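Local coordinates for protein adenosine deaminase 1 (Arthrobacter aurescens, PDB 3RYS) that probably catalyses the zinc-dependent hydrolytic deamination of adenine to hypoxanthine, a step of purine salvage, at residues Y54-L59 against N251-A256. Residues are numbered along the deposited sequence; the frame is centred on the assembly and turned at random.
Sequences YEFTDL and NVRLRA. With ADE (adenine), chain D.
At the edge of the adenine pocket of this TIM-barrel deaminase, Leu59 and Leu254 meet where helix 59-69 begins and helix 248-253 ends, the latter in a Schellman motif with Arg255 at positive phi. Leu59 CD1 lies 3.6 Å from Leu254 CD1 and equally near adenine N1, while Leu59 CD2 packs at adenine C2, so this side chain lies between Leu254 and the base. Behind this pair, Asp58 CA makes a C-H...O contact of 3.4 Å to Leu254 O. Further back, Arg253 folds toward the Phe56 ring, which meets Phe62 edge-to-face: bends at chi2 (-74°) and chi3 (-61°) turn CD and then NE, and the guanidinium ends 14° from the ring plane, with NH1 3.6 Å from Phe56 CE2. NH1 also donates to Tyr54 O, although that bond is modelled so short that its length is doubtful. One water ties the segments together, accepting from Phe56 N and Arg253 NE and donating to Arg253 O at 2.6 Å. An alanine in place of Phe56 would probably open a gap beside Arg253 NH1 and leave Phe62 without this ring neighbour. Outward, Arg255 CG rests 3.5 Å from Thr57 O, while its guanidinium turns back to Val252 O and pairs with Asp258. Thus the loop between helices 47-51 and 59-69 is held against the short helix that follows strand 244-246, with Leu254 also touching Phe62 of helix 59-69 and Glu202, the predicted proton donor.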
loop_
_atom_site.group_PDB
_atom_site.type_symbol
_atom_site.label_atom_id
_atom_site.label_comp_id
_atom_site.label_asym_id
_atom_site.label_seq_id
_atom_site.Cartn_x
_atom_site.Cartn_y
_atom_site.Cartn_z
ATOM N N TYR A 54 -19.042 0.697 -5.770
ATOM C CA TYR A 54 -17.606 0.741 -6.029
ATOM C C TYR A 54 -17.229 1.472 -7.318
ATOM O O TYR A 54 -16.158 1.241 -7.870
ATOM C CB TYR A 54 -17.024 -0.677 -6.039
ATOM C CG TYR A 54 -16.891 -1.302 -4.665
ATOM C CD1 TYR A 54 -18.012 -1.584 -3.891
ATOM C CD2 TYR A 54 -15.643 -1.617 -4.145
ATOM C CE1 TYR A 54 -17.890 -2.155 -2.634
ATOM C CE2 TYR A 54 -15.513 -2.189 -2.894
ATOM C CZ TYR A 54 -16.638 -2.456 -2.142
ATOM O OH TYR A 54 -16.500 -3.029 -0.900
ATOM N N GLU A 55 -18.097 2.351 -7.803
ATOM C CA GLU A 55 -17.726 3.190 -8.934
ATOM C C GLU A 55 -17.265 4.550 -8.432
ATOM O O GLU A 55 -18.079 5.399 -8.079
ATOM C CB GLU A 55 -18.881 3.352 -9.918
ATOM C CG GLU A 55 -18.452 4.015 -11.219
ATOM C CD GLU A 55 -19.618 4.320 -12.138
ATOM O OE1 GLU A 55 -20.771 4.342 -11.653
ATOM O OE2 GLU A 55 -19.378 4.541 -13.345
ATOM N N PHE A 56 -15.953 4.752 -8.402
ATOM C CA PHE A 56 -15.382 5.942 -7.779
ATOM C C PHE A 56 -15.193 7.077 -8.774
ATOM O O PHE A 56 -15.115 6.849 -9.980
ATOM C CB PHE A 56 -14.064 5.596 -7.081
ATOM C CG PHE A 56 -14.157 4.386 -6.194
ATOM C CD1 PHE A 56 -14.849 4.444 -4.995
ATOM C CD2 PHE A 56 -13.570 3.187 -6.566
ATOM C CE1 PHE A 56 -14.943 3.334 -4.183
ATOM C CE2 PHE A 56 -13.663 2.073 -5.759
ATOM C CZ PHE A 56 -14.349 2.144 -4.566
ATOM N N THR A 57 -15.127 8.297 -8.250
ATOM C CA THR A 57 -15.033 9.497 -9.067
ATOM C C THR A 57 -13.702 10.198 -8.840
ATOM O O THR A 57 -13.198 10.905 -9.714
ATOM C CB THR A 57 -16.161 10.472 -8.709
ATOM O OG1 THR A 57 -17.395 9.753 -8.616
ATOM C CG2 THR A 57 -16.289 11.561 -9.761
ATOM N N ASP A 58 -13.154 10.002 -7.645
ATOM C CA ASP A 58 -11.885 10.598 -7.235
ATOM C C ASP A 58 -11.440 9.916 -5.948
ATOM O O ASP A 58 -12.114 9.003 -5.469
ATOM C CB ASP A 58 -12.017 12.117 -7.039
ATOM C CG ASP A 58 -13.098 12.502 -6.027
ATOM O OD1 ASP A 58 -13.781 11.610 -5.481
ATOM O OD2 ASP A 58 -13.264 13.715 -5.774
ATOM N N LEU A 59 -10.315 10.348 -5.387
ATOM C CA LEU A 59 -9.809 9.734 -4.165
ATOM C C LEU A 59 -10.847 9.783 -3.050
ATOM O O LEU A 59 -11.047 8.804 -2.330
ATOM C CB LEU A 59 -8.520 10.412 -3.696
ATOM C CG LEU A 59 -7.927 9.851 -2.398
ATOM C CD1 LEU A 59 -7.610 8.369 -2.544
ATOM C CD2 LEU A 59 -6.685 10.625 -1.978
ATOM N N ASN A 251 -4.933 3.826 -9.629
ATOM C CA ASN A 251 -4.967 5.083 -10.364
ATOM C C ASN A 251 -6.092 5.132 -11.397
ATOM O O ASN A 251 -6.699 6.184 -11.622
ATOM C CB ASN A 251 -3.618 5.346 -11.038
ATOM C CG ASN A 251 -2.476 5.427 -10.042
ATOM O OD1 ASN A 251 -2.686 5.712 -8.864
ATOM N ND2 ASN A 251 -1.259 5.177 -10.512
ATOM N N VAL A 252 -6.367 3.994 -12.024
ATOM C CA VAL A 252 -7.436 3.923 -13.006
ATOM C C VAL A 252 -8.802 4.045 -12.331
ATOM O O VAL A 252 -9.630 4.866 -12.728
ATOM C CB VAL A 252 -7.379 2.621 -13.843
ATOM C CG1 VAL A 252 -8.663 2.446 -14.633
ATOM C CG2 VAL A 252 -6.186 2.648 -14.780
ATOM N N ARG A 253 -9.026 3.240 -11.299
ATOM C CA ARG A 253 -10.325 3.196 -10.647
ATOM C C ARG A 253 -10.645 4.471 -9.860
ATOM O O ARG A 253 -11.800 4.727 -9.539
ATOM C CB ARG A 253 -10.435 1.957 -9.758
ATOM C CG ARG A 253 -10.677 0.669 -10.530
ATOM C CD ARG A 253 -12.109 0.588 -11.054
ATOM N NE ARG A 253 -13.082 0.603 -9.964
ATOM C CZ ARG A 253 -13.467 -0.473 -9.280
ATOM N NH1 ARG A 253 -14.350 -0.349 -8.301
ATOM N NH2 ARG A 253 -12.973 -1.673 -9.568
ATOM N N LEU A 254 -9.622 5.267 -9.558
ATOM C CA LEU A 254 -9.817 6.532 -8.852
ATOM C C LEU A 254 -9.820 7.694 -9.832
ATOM O O LEU A 254 -9.936 8.855 -9.436
ATOM C CB LEU A 254 -8.737 6.746 -7.789
ATOM C CG LEU A 254 -8.782 5.837 -6.562
ATOM C CD1 LEU A 254 -7.855 6.372 -5.491
ATOM C CD2 LEU A 254 -10.204 5.722 -6.034
ATOM N N ARG A 255 -9.674 7.366 -11.111
ATOM C CA ARG A 255 -9.748 8.344 -12.197
ATOM C C ARG A 255 -8.543 9.291 -12.269
ATOM O O ARG A 255 -8.587 10.302 -12.961
ATOM C CB ARG A 255 -11.057 9.140 -12.134
ATOM C CG ARG A 255 -12.290 8.305 -11.823
ATOM C CD ARG A 255 -12.373 7.031 -12.656
ATOM N NE ARG A 255 -12.608 7.282 -14.076
ATOM C CZ ARG A 255 -11.774 6.926 -15.052
ATOM N NH1 ARG A 255 -10.641 6.302 -14.767
ATOM N NH2 ARG A 255 -12.072 7.191 -16.316
ATOM N N ALA A 256 -7.469 8.960 -11.560
ATOM C CA ALA A 256 -6.221 9.702 -11.699
ATOM C C ALA A 256 -5.669 9.464 -13.096
ATOM O O ALA A 256 -5.018 10.330 -13.676
ATOM C CB ALA A 256 -5.215 9.265 -10.650
HETATM N N9 ADE D . -5.971 5.585 1.898
HETATM C C8 ADE D . -6.011 4.282 1.479
HETATM N N7 ADE D . -5.555 4.092 0.258
HETATM C C5 ADE D . -5.192 5.368 -0.150
HETATM C C6 ADE D . -4.639 5.856 -1.354
HETATM N N6 ADE D . -4.351 5.070 -2.397
HETATM N N1 ADE D . -4.395 7.184 -1.439
HETATM C C2 ADE D . -4.689 7.964 -0.389
HETATM N N3 ADE D . -5.209 7.624 0.793
HETATM C C4 ADE D . -5.441 6.300 0.847
HETATM O O HOH W 1 -13.978 3.499 -10.157
#